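PDB 7ML9: insecticidal protein from Brevibacillus laterosporus, which is active against the western corn rootworm, probably by forming beta-barrel pores in membranes, as do its aerolysin-like ETX/MTX2 relatives. Local coordinates for residues P190-K195 with F283-E288. Residues are numbered along the deposited sequence; the frame is centred on the assembly and turned at random.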
ATOM      1  N   PRO A 190       5.497  17.031 -27.904  1.00 26.89           N
ATOM      2  CA  PRO A 190       4.952  17.686 -29.096  1.00 30.93           C
ATOM      3  C   PRO A 190       5.957  18.664 -29.694  1.00 26.94           C
ATOM      4  O   PRO A 190       6.891  19.134 -29.038  1.00 25.60           O
ATOM      5  CB  PRO A 190       3.704  18.412 -28.575  1.00 35.07           C
ATOM      6  CG  PRO A 190       3.380  17.734 -27.273  1.00 38.45           C
ATOM      7  CD  PRO A 190       4.696  17.305 -26.700  1.00 32.61           C
ATOM      8  N   SER A 191       5.771  18.921 -30.981  1.00 29.45           N
ATOM      9  CA  SER A 191       6.596  19.882 -31.702  1.00 31.02           C
ATOM     10  C   SER A 191       6.523  21.264 -31.051  1.00 27.15           C
ATOM     11  O   SER A 191       5.440  21.739 -30.708  1.00 28.65           O
ATOM     12  CB  SER A 191       6.117  19.947 -33.153  1.00 28.09           C
ATOM     13  OG  SER A 191       6.839  20.922 -33.886  1.00 39.12           O
ATOM     14  N   GLN A 192       7.679  21.907 -30.883  1.00 28.75           N
ATOM     15  CA  GLN A 192       7.782  23.237 -30.298  1.00 26.56           C
ATOM     16  C   GLN A 192       8.232  24.249 -31.351  1.00 31.48           C
ATOM     17  O   GLN A 192       8.984  23.918 -32.272  1.00 27.56           O
ATOM     18  CB  GLN A 192       8.764  23.256 -29.121  1.00 25.71           C
ATOM     19  CG  GLN A 192       8.420  22.273 -27.999  1.00 32.12           C
ATOM     20  CD  GLN A 192       7.030  22.526 -27.427  1.00 36.69           C
ATOM     21  OE1 GLN A 192       6.185  21.627 -27.381  1.00 39.29           O
ATOM     22  NE2 GLN A 192       6.786  23.762 -27.002  1.00 29.16           N
ATOM     23  N   LYS A 193       7.770  25.489 -31.193  1.00 30.63           N
ATOM     24  CA  LYS A 193       8.093  26.597 -32.088  1.00 32.31           C
ATOM     25  C   LYS A 193       9.270  27.375 -31.503  1.00 32.99           C
ATOM     26  O   LYS A 193       9.189  27.873 -30.376  1.00 32.53           O
ATOM     27  CB  LYS A 193       6.876  27.507 -32.279  1.00 34.96           C
ATOM     28  CG  LYS A 193       6.860  28.257 -33.611  1.00 44.25           C
ATOM     29  CD  LYS A 193       5.715  27.796 -34.527  1.00 57.85           C
ATOM     30  CE  LYS A 193       5.773  28.451 -35.924  1.00 56.91           C
ATOM     31  NZ  LYS A 193       5.784  27.487 -37.078  1.00 58.09           N
ATOM     32  N   ILE A 194      10.366  27.469 -32.261  1.00 32.65           N
ATOM     33  CA  ILE A 194      11.603  28.113 -31.822  1.00 28.99           C
ATOM     34  C   ILE A 194      11.920  29.277 -32.759  1.00 32.22           C
ATOM     35  O   ILE A 194      11.919  29.108 -33.984  1.00 27.00           O
ATOM     36  CB  ILE A 194      12.782  27.123 -31.800  1.00 31.27           C
ATOM     37  CG1 ILE A 194      12.399  25.850 -31.037  1.00 34.45           C
ATOM     38  CG2 ILE A 194      14.007  27.776 -31.199  1.00 28.18           C
ATOM     39  CD1 ILE A 194      12.107  26.101 -29.598  1.00 33.70           C
ATOM     40  N   LYS A 195      12.206  30.450 -32.188  1.00 33.08           N
ATOM     41  CA  LYS A 195      12.666  31.583 -32.989  1.00 31.63           C
ATOM     42  C   LYS A 195      14.153  31.409 -33.287  1.00 26.73           C
ATOM     43  O   LYS A 195      14.972  31.345 -32.367  1.00 30.60           O
ATOM     44  CB  LYS A 195      12.404  32.909 -32.271  1.00 38.35           C
ATOM     45  CG  LYS A 195      12.990  34.129 -32.992  1.00 43.66           C
ATOM     46  CD  LYS A 195      12.212  35.418 -32.682  1.00 55.84           C
ATOM     47  CE  LYS A 195      13.105  36.660 -32.770  1.00 53.00           C
ATOM     48  NZ  LYS A 195      14.404  36.477 -32.044  1.00 56.53           N
ATOM     49  N   PHE A 283       9.337  16.453 -20.677  1.00 27.55           N
ATOM     50  CA  PHE A 283      10.563  16.693 -21.429  1.00 28.48           C
ATOM     51  C   PHE A 283      11.069  18.107 -21.153  1.00 22.19           C
ATOM     52  O   PHE A 283      10.277  19.041 -20.998  1.00 28.99           O
ATOM     53  CB  PHE A 283      10.348  16.533 -22.940  1.00 24.18           C
ATOM     54  CG  PHE A 283      10.226  15.103 -23.405  1.00 27.78           C
ATOM     55  CD1 PHE A 283      11.357  14.344 -23.665  1.00 22.58           C
ATOM     56  CD2 PHE A 283       8.973  14.524 -23.585  1.00 24.83           C
ATOM     57  CE1 PHE A 283      11.241  13.016 -24.112  1.00 21.79           C
ATOM     58  CE2 PHE A 283       8.851  13.207 -24.027  1.00 24.65           C
ATOM     59  CZ  PHE A 283       9.979  12.462 -24.293  1.00 22.65           C
ATOM     60  N   ILE A 284      12.387  18.251 -21.087  1.00 25.59           N
ATOM     61  CA  ILE A 284      13.042  19.550 -21.186  1.00 27.90           C
ATOM     62  C   ILE A 284      13.809  19.601 -22.504  1.00 25.61           C
ATOM     63  O   ILE A 284      14.597  18.693 -22.807  1.00 25.13           O
ATOM     64  CB  ILE A 284      13.958  19.818 -19.980  1.00 30.26           C
ATOM     65  CG1 ILE A 284      14.670  21.171 -20.127  1.00 36.26           C
ATOM     66  CG2 ILE A 284      14.944  18.688 -19.780  1.00 33.32           C
ATOM     67  CD1 ILE A 284      14.929  21.866 -18.790  1.00 45.34           C
ATOM     68  N   LEU A 285      13.557  20.647 -23.297  1.00 23.99           N
ATOM     69  CA  LEU A 285      14.307  20.925 -24.517  1.00 22.37           C
ATOM     70  C   LEU A 285      15.327  22.021 -24.243  1.00 26.27           C
ATOM     71  O   LEU A 285      14.985  23.070 -23.693  1.00 33.98           O
ATOM     72  CB  LEU A 285      13.385  21.351 -25.655  1.00 21.08           C
ATOM     73  CG  LEU A 285      12.276  20.396 -26.069  1.00 27.55           C
ATOM     74  CD1 LEU A 285      11.617  20.864 -27.361  1.00 25.43           C
ATOM     75  CD2 LEU A 285      12.844  19.007 -26.218  1.00 24.96           C
ATOM     76  N   LYS A 286      16.572  21.761 -24.605  1.00 24.24           N
ATOM     77  CA  LYS A 286      17.678  22.689 -24.442  1.00 25.10           C
ATOM     78  C   LYS A 286      18.093  23.174 -25.829  1.00 32.47           C
ATOM     79  O   LYS A 286      18.416  22.359 -26.703  1.00 29.23           O
ATOM     80  CB  LYS A 286      18.818  21.984 -23.717  1.00 25.45           C
ATOM     81  CG  LYS A 286      20.117  22.720 -23.555  1.00 38.07           C
ATOM     82  CD  LYS A 286      21.188  21.705 -23.173  1.00 41.51           C
ATOM     83  CE  LYS A 286      21.987  22.121 -21.957  1.00 49.22           C
ATOM     84  NZ  LYS A 286      23.452  22.086 -22.237  1.00 56.96           N
ATOM     85  N   ILE A 287      18.064  24.490 -26.034  1.00 27.57           N
ATOM     86  CA  ILE A 287      18.341  25.103 -27.333  1.00 24.35           C
ATOM     87  C   ILE A 287      19.739  25.696 -27.304  1.00 30.82           C
ATOM     88  O   ILE A 287      20.027  26.568 -26.477  1.00 29.39           O
ATOM     89  CB  ILE A 287      17.313  26.191 -27.668  1.00 26.10           C
ATOM     90  CG1 ILE A 287      15.894  25.695 -27.400  1.00 32.57           C
ATOM     91  CG2 ILE A 287      17.519  26.694 -29.105  1.00 27.47           C
ATOM     92  CD1 ILE A 287      15.510  24.484 -28.202  1.00 28.14           C
ATOM     93  N   GLU A 288      20.604  25.245 -28.212  1.00 27.61           N
ATOM     94  CA  GLU A 288      21.986  25.700 -28.273  1.00 27.46           C
ATOM     95  C   GLU A 288      22.262  26.409 -29.593  1.00 31.02           C
ATOM     96  O   GLU A 288      21.835  25.954 -30.657  1.00 25.10           O
ATOM     97  CB  GLU A 288      22.967  24.542 -28.126  1.00 32.00           C
ATOM     98  CG  GLU A 288      22.947  23.862 -26.771  1.00 37.55           C
ATOM     99  CD  GLU A 288      23.958  22.733 -26.674  1.00 51.11           C
ATOM    100  OE1 GLU A 288      24.472  22.300 -27.732  1.00 47.38           O
ATOM    101  OE2 GLU A 288      24.243  22.283 -25.538  1.00 49.71           O
TER
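Gln192 meets Leu285 through its aliphatic stem, while its flat amide points away from that leucine: Leu285 CD1 sits 3.6 Å from Gln192 CG, behind the carbon end of the amide and over neither face. The same methyl lies 4.1 Å from Gln192 CB, so one branch of the leucine makes the whole touch, and the two side chains meet at a slant. A bend at chi2 (-58°) swings the amide off the line of the stem and leaves CG as the leading atom. The other flat group, the ring of Phe283, is turned off from this contact, and that side chain touches Tyr187 and Ser189 of strand 178-189.

Two residues farther along both segments, Ile194 and Ile287 meet tip to tip, with their CD1 methyls 4.0 Å apart. Each isoleucine sets CG1 opposite its carbonyl carbon (chi1 -50° and -47°), which carries both long branches into the gap. The backbones stay well apart, 8.6 Å between the CA atoms of Ile194 and Ile287, and run in roughly the same direction; the join is made by apolar side-chain groups meeting end to end or at a slant between two layers, as in a beta-sandwich.

On one layer, 193-196 pairs with strand 123-126. On the other, about 38 Å from the chain's centre to that of the contact, strand 266-289 lies between 201-229 and 303-323; Ile308 and Val310 of the latter touch Ile194 and Gln192 respectively.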